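Local coordinates for protein taurocyamine kinase (Schistosoma mansoni, PDB 4WOD) that reversibly transfers phosphate from ATP to taurocyamine, giving N-phosphotaurocyamine and ADP, as a duplicated phosphagen kinase that depends on magnesium, at residues A[84-97]-A[258-270]. The protein carries 4 engineered substitutions. Residues are numbered along the deposited sequence; the frame is centred on the assembly and turned at random.
Sequences YHKVPDGKIQHPKS and FNDRLGFITFCPS. With ARG (arginine), chain B.
The imidazole of His85, just past the end of helix 74-84, reaches across to the backbone of the active-site loop: its NE2 donates to Pro269 O over 2.8 Å, almost straight at 176° and within the ring plane. With CG anti to the carbonyl carbon, chi1 places the ring so that Tyr84 CD2 lies over its centre, while chi2 (-76°) turns NE2 to Pro269 O. One residue along, Ser270 sets its CB 3.5 Å from Tyr84 CE2, and both residues line the pocket that holds the bound arginine, beside Cys268, the predicted active-site residue.

A second, separate patch lies where the loop that follows helix 74-84 and leads towards strand 117-126 passes the hairpin of strands 258-259 and 263-264. Here His94 N donates to Asp260 O at 3.1 Å, from well above the carbonyl plane. His94 CD2 comes within 3.5 Å of Gly263 CA; the side chains of His94 and Phe258 cross at about a right angle, with His94 CD2 4.0 Å from Phe258 CE1, and His94 ND1 accepts from Gly328 N. Ile92 CG2 meets Leu262 CD2 at 3.7 Å, next to Ile81 of helix 74-84. Lys96, bent at chi2, forms a salt bridge from NZ to the syn lone pair of Asp260 OD1, and a water bridges that oxygen to His94 O.

A loop without regular structure is thus joined to 258-270 at two points, by a histidine-carbonyl bond at the pocket and by a backbone bond and a salt bridge at the hairpin; the His85 bond probably helps position the start of the 3-10 segment at Pro269-Ser270 beside the substrate.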
loop_
_atom_site.group_PDB
_atom_site.type_symbol
_atom_site.label_atom_id
_atom_site.label_comp_id
_atom_site.label_asym_id
_atom_site.label_seq_id
_atom_site.Cartn_x
_atom_site.Cartn_y
_atom_site.Cartn_z
ATOM N N TYR A 84 -6.982 -11.719 11.476
ATOM C CA TYR A 84 -6.377 -10.443 11.859
ATOM C C TYR A 84 -4.886 -10.557 12.161
ATOM O O TYR A 84 -4.079 -9.705 11.755
ATOM C CB TYR A 84 -7.090 -9.848 13.086
ATOM C CG TYR A 84 -6.543 -8.486 13.464
ATOM C CD1 TYR A 84 -6.963 -7.337 12.804
ATOM C CD2 TYR A 84 -5.593 -8.355 14.465
ATOM C CE1 TYR A 84 -6.448 -6.095 13.143
ATOM C CE2 TYR A 84 -5.082 -7.128 14.801
ATOM C CZ TYR A 84 -5.511 -6.007 14.144
ATOM O OH TYR A 84 -4.987 -4.791 14.495
ATOM N N HIS A 85 -4.520 -11.597 12.896
ATOM C CA HIS A 85 -3.133 -11.746 13.317
ATOM C C HIS A 85 -2.308 -12.540 12.298
ATOM O O HIS A 85 -1.133 -12.850 12.546
ATOM C CB HIS A 85 -3.076 -12.402 14.701
ATOM C CG HIS A 85 -3.514 -11.494 15.803
ATOM N ND1 HIS A 85 -2.719 -10.476 16.289
ATOM C CD2 HIS A 85 -4.673 -11.431 16.499
ATOM C CE1 HIS A 85 -3.371 -9.828 17.238
ATOM N NE2 HIS A 85 -4.554 -10.393 17.391
ATOM N N LYS A 86 -2.933 -12.846 11.162
ATOM C CA LYS A 86 -2.303 -13.569 10.046
ATOM C C LYS A 86 -1.641 -14.850 10.516
ATOM O O LYS A 86 -0.456 -15.068 10.281
ATOM C CB LYS A 86 -1.276 -12.690 9.328
ATOM C CG LYS A 86 -1.873 -11.483 8.631
ATOM C CD LYS A 86 -0.855 -10.363 8.562
ATOM C CE LYS A 86 -1.137 -9.418 7.405
ATOM N NZ LYS A 86 -2.553 -8.947 7.411
ATOM N N VAL A 87 -2.418 -15.675 11.207
ATOM C CA VAL A 87 -1.926 -16.918 11.769
ATOM C C VAL A 87 -2.048 -17.974 10.693
ATOM O O VAL A 87 -3.148 -18.233 10.191
ATOM C CB VAL A 87 -2.702 -17.329 13.037
ATOM C CG1 VAL A 87 -2.218 -18.673 13.568
ATOM C CG2 VAL A 87 -2.581 -16.244 14.112
ATOM N N PRO A 88 -0.899 -18.556 10.320
ATOM C CA PRO A 88 -0.669 -19.434 9.174
ATOM C C PRO A 88 -1.844 -20.352 8.822
ATOM O O PRO A 88 -2.607 -20.067 7.889
ATOM C CB PRO A 88 0.543 -20.253 9.632
ATOM C CG PRO A 88 1.339 -19.277 10.413
ATOM C CD PRO A 88 0.324 -18.418 11.137
ATOM N N ASP A 89 -1.973 -21.453 9.548
ATOM C CA ASP A 89 -2.987 -22.446 9.224
ATOM C C ASP A 89 -4.084 -22.404 10.273
ATOM O O ASP A 89 -4.660 -23.425 10.638
ATOM C CB ASP A 89 -2.354 -23.838 9.138
ATOM C CG ASP A 89 -3.354 -24.922 8.765
ATOM O OD1 ASP A 89 -4.392 -24.593 8.142
ATOM O OD2 ASP A 89 -3.095 -26.104 9.088
ATOM N N GLY A 90 -4.364 -21.203 10.772
ATOM C CA GLY A 90 -5.301 -21.048 11.867
ATOM C C GLY A 90 -4.785 -21.787 13.082
ATOM O O GLY A 90 -5.556 -22.207 13.940
ATOM N N LYS A 91 -3.463 -21.942 13.148
ATOM C CA LYS A 91 -2.810 -22.689 14.221
ATOM C C LYS A 91 -2.423 -21.752 15.355
ATOM O O LYS A 91 -1.244 -21.589 15.674
ATOM C CB LYS A 91 -1.572 -23.416 13.691
ATOM C CG LYS A 91 -1.168 -24.624 14.515
ATOM C CD LYS A 91 0.131 -25.236 14.006
ATOM C CE LYS A 91 -0.082 -26.657 13.497
ATOM N NZ LYS A 91 1.209 -27.319 13.148
ATOM N N ILE A 92 -3.422 -21.124 15.954
ATOM C CA ILE A 92 -3.170 -20.068 16.917
ATOM C C ILE A 92 -2.447 -20.598 18.139
ATOM O O ILE A 92 -2.886 -21.557 18.752
ATOM C CB ILE A 92 -4.475 -19.402 17.344
ATOM C CG1 ILE A 92 -5.333 -19.119 16.106
ATOM C CG2 ILE A 92 -4.178 -18.132 18.126
ATOM C CD1 ILE A 92 -6.741 -18.685 16.432
ATOM N N GLN A 93 -1.317 -19.991 18.481
ATOM C CA GLN A 93 -0.629 -20.391 19.703
ATOM C C GLN A 93 0.168 -19.222 20.252
ATOM O O GLN A 93 0.438 -18.252 19.541
ATOM C CB GLN A 93 0.271 -21.608 19.452
ATOM C CG GLN A 93 1.395 -21.386 18.455
ATOM C CD GLN A 93 2.206 -22.662 18.203
ATOM O OE1 GLN A 93 2.771 -23.252 19.130
ATOM N NE2 GLN A 93 2.256 -23.093 16.943
ATOM N N HIS A 94 0.520 -19.294 21.524
ATOM C CA HIS A 94 1.278 -18.211 22.133
ATOM C C HIS A 94 2.203 -18.735 23.223
ATOM O O HIS A 94 1.773 -19.515 24.076
ATOM C CB HIS A 94 0.332 -17.155 22.716
ATOM C CG HIS A 94 1.031 -15.896 23.098
ATOM N ND1 HIS A 94 1.437 -14.968 22.167
ATOM C CD2 HIS A 94 1.443 -15.431 24.300
ATOM C CE1 HIS A 94 2.055 -13.979 22.776
ATOM N NE2 HIS A 94 2.062 -14.228 24.073
ATOM N N PRO A 95 3.465 -18.269 23.236
ATOM C CA PRO A 95 4.416 -18.751 24.249
ATOM C C PRO A 95 4.176 -18.174 25.644
ATOM O O PRO A 95 3.485 -17.167 25.779
ATOM C CB PRO A 95 5.770 -18.279 23.699
ATOM C CG PRO A 95 5.459 -17.066 22.943
ATOM C CD PRO A 95 4.074 -17.274 22.336
ATOM N N LYS A 96 4.735 -18.812 26.673
ATOM C CA LYS A 96 4.727 -18.222 28.000
ATOM C C LYS A 96 5.356 -16.837 27.928
ATOM O O LYS A 96 6.237 -16.585 27.098
ATOM C CB LYS A 96 5.483 -19.092 29.005
ATOM C CG LYS A 96 4.902 -20.476 29.183
ATOM C CD LYS A 96 3.434 -20.426 29.562
ATOM C CE LYS A 96 2.987 -21.765 30.168
ATOM N NZ LYS A 96 1.499 -21.845 30.167
ATOM N N SER A 97 4.863 -15.950 28.780
ATOM C CA SER A 97 5.376 -14.599 28.918
ATOM C C SER A 97 6.870 -14.640 29.210
ATOM O O SER A 97 7.318 -15.442 30.035
ATOM C CB SER A 97 4.619 -13.879 30.038
ATOM O OG SER A 97 5.074 -12.556 30.235
ATOM N N PHE A 258 -4.835 -15.740 31.167
ATOM C CA PHE A 258 -3.905 -16.139 30.120
ATOM C C PHE A 258 -4.201 -17.570 29.702
ATOM O O PHE A 258 -4.428 -18.413 30.551
ATOM C CB PHE A 258 -2.454 -15.998 30.628
ATOM C CG PHE A 258 -1.381 -16.424 29.636
ATOM C CD1 PHE A 258 -0.569 -15.468 29.014
ATOM C CD2 PHE A 258 -1.128 -17.765 29.380
ATOM C CE1 PHE A 258 0.445 -15.855 28.121
ATOM C CE2 PHE A 258 -0.129 -18.156 28.479
ATOM C CZ PHE A 258 0.659 -17.205 27.854
ATOM N N ASN A 259 -4.198 -17.865 28.407
ATOM C CA ASN A 259 -4.155 -19.272 28.001
ATOM C C ASN A 259 -3.171 -19.478 26.850
ATOM O O ASN A 259 -2.787 -18.522 26.153
ATOM C CB ASN A 259 -5.565 -19.817 27.664
ATOM C CG ASN A 259 -6.126 -19.337 26.315
ATOM O OD1 ASN A 259 -5.437 -19.319 25.299
ATOM N ND2 ASN A 259 -7.425 -19.018 26.302
ATOM N N ASP A 260 -2.761 -20.728 26.658
ATOM C CA ASP A 260 -1.617 -21.020 25.815
ATOM C C ASP A 260 -1.932 -20.921 24.329
ATOM O O ASP A 260 -1.063 -21.149 23.501
ATOM C CB ASP A 260 -1.052 -22.411 26.140
ATOM C CG ASP A 260 -0.542 -22.511 27.574
ATOM O OD1 ASP A 260 0.606 -22.069 27.826
ATOM O OD2 ASP A 260 -1.292 -23.015 28.444
ATOM N N ARG A 261 -3.161 -20.555 23.999
ATOM C CA ARG A 261 -3.538 -20.291 22.619
ATOM C C ARG A 261 -3.511 -18.783 22.291
ATOM O O ARG A 261 -2.887 -18.364 21.309
ATOM C CB ARG A 261 -4.920 -20.883 22.372
ATOM C CG ARG A 261 -5.415 -20.857 20.952
ATOM C CD ARG A 261 -6.660 -21.739 20.872
ATOM N NE ARG A 261 -7.665 -21.337 21.854
ATOM C CZ ARG A 261 -8.569 -20.406 21.603
ATOM N NH1 ARG A 261 -8.561 -19.842 20.413
ATOM N NH2 ARG A 261 -9.472 -20.049 22.513
ATOM N N LEU A 262 -4.163 -17.965 23.120
ATOM C CA LEU A 262 -4.258 -16.532 22.849
ATOM C C LEU A 262 -3.326 -15.684 23.696
ATOM O O LEU A 262 -3.300 -14.464 23.549
ATOM C CB LEU A 262 -5.702 -16.040 23.064
ATOM C CG LEU A 262 -6.739 -16.848 22.267
ATOM C CD1 LEU A 262 -8.148 -16.367 22.543
ATOM C CD2 LEU A 262 -6.435 -16.783 20.781
ATOM N N GLY A 263 -2.589 -16.302 24.609
ATOM C CA GLY A 263 -1.827 -15.508 25.556
ATOM C C GLY A 263 -2.723 -14.738 26.523
ATOM O O GLY A 263 -3.699 -15.291 27.035
ATOM N N PHE A 264 -2.378 -13.474 26.795
ATOM C CA PHE A 264 -3.173 -12.634 27.700
ATOM C C PHE A 264 -4.462 -12.182 27.015
ATOM O O PHE A 264 -4.450 -11.593 25.919
ATOM C CB PHE A 264 -2.388 -11.416 28.168
ATOM C CG PHE A 264 -1.272 -11.740 29.116
ATOM C CD1 PHE A 264 -1.554 -12.109 30.427
ATOM C CD2 PHE A 264 0.041 -11.691 28.698
ATOM C CE1 PHE A 264 -0.532 -12.407 31.314
ATOM C CE2 PHE A 264 1.081 -11.987 29.580
ATOM C CZ PHE A 264 0.788 -12.330 30.888
ATOM N N ILE A 265 -5.573 -12.483 27.659
ATOM C CA ILE A 265 -6.882 -12.070 27.153
ATOM C C ILE A 265 -7.041 -10.554 27.253
ATOM O O ILE A 265 -6.642 -9.934 28.254
ATOM C CB ILE A 265 -8.017 -12.765 27.935
ATOM C CG1 ILE A 265 -7.846 -14.291 27.904
ATOM C CG2 ILE A 265 -9.401 -12.328 27.426
ATOM C CD1 ILE A 265 -7.689 -14.892 26.517
ATOM N N THR A 266 -7.611 -9.959 26.212
ATOM C CA THR A 266 -7.936 -8.535 26.222
ATOM C C THR A 266 -9.335 -8.338 25.682
ATOM O O THR A 266 -9.879 -9.251 25.067
ATOM C CB THR A 266 -6.940 -7.710 25.376
ATOM O OG1 THR A 266 -6.785 -8.341 24.089
ATOM C CG2 THR A 266 -5.591 -7.637 26.113
ATOM N N PHE A 267 -9.898 -7.153 25.914
ATOM C CA PHE A 267 -11.255 -6.809 25.435
ATOM C C PHE A 267 -11.335 -6.811 23.908
ATOM O O PHE A 267 -12.299 -7.311 23.317
ATOM C CB PHE A 267 -11.664 -5.445 26.000
ATOM C CG PHE A 267 -13.036 -4.970 25.580
ATOM C CD1 PHE A 267 -14.183 -5.624 25.989
ATOM C CD2 PHE A 267 -13.170 -3.824 24.807
ATOM C CE1 PHE A 267 -15.448 -5.152 25.614
ATOM C CE2 PHE A 267 -14.419 -3.351 24.441
ATOM C CZ PHE A 267 -15.554 -4.021 24.842
ATOM N N CYS A 268 -10.320 -6.257 23.264
ATOM C CA CYS A 268 -10.276 -6.259 21.804
ATOM C C CYS A 268 -9.287 -7.310 21.339
ATOM O O CYS A 268 -8.189 -7.415 21.901
ATOM C CB CYS A 268 -9.890 -4.881 21.269
ATOM S SG CYS A 268 -9.731 -4.808 19.481
ATOM N N PRO A 269 -9.675 -8.109 20.327
ATOM C CA PRO A 269 -8.815 -9.178 19.803
ATOM C C PRO A 269 -7.487 -8.707 19.231
ATOM O O PRO A 269 -6.581 -9.533 19.142
ATOM C CB PRO A 269 -9.667 -9.813 18.696
ATOM C CG PRO A 269 -11.088 -9.557 19.126
ATOM C CD PRO A 269 -11.043 -8.174 19.766
ATOM N N SER A 270 -7.367 -7.438 18.849
ATOM C CA SER A 270 -6.121 -6.956 18.244
ATOM C C SER A 270 -4.943 -6.955 19.222
ATOM O O SER A 270 -3.779 -7.022 18.803
ATOM C CB SER A 270 -6.314 -5.550 17.665
ATOM O OG SER A 270 -6.580 -4.604 18.683
HETATM N N ARG B . -8.627 -3.187 14.806
HETATM C CA ARG B . -9.676 -2.750 15.686
HETATM C C ARG B . -11.021 -2.418 15.066
HETATM O O ARG B . -11.084 -1.665 14.063
HETATM C CB ARG B . -9.206 -1.645 16.558
HETATM C CG ARG B . -8.446 -2.144 17.739
HETATM C CD ARG B . -9.282 -1.844 18.930
HETATM N NE ARG B . -8.618 -2.279 20.121
HETATM C CZ ARG B . -8.484 -1.529 21.178
HETATM N NH1 ARG B . -7.875 -1.984 22.231
HETATM N NH2 ARG B . -8.945 -0.308 21.159
HETATM O OXT ARG B . -11.921 -3.010 15.678
HETATM O O HOH W 1 2.295 -21.080 26.303
#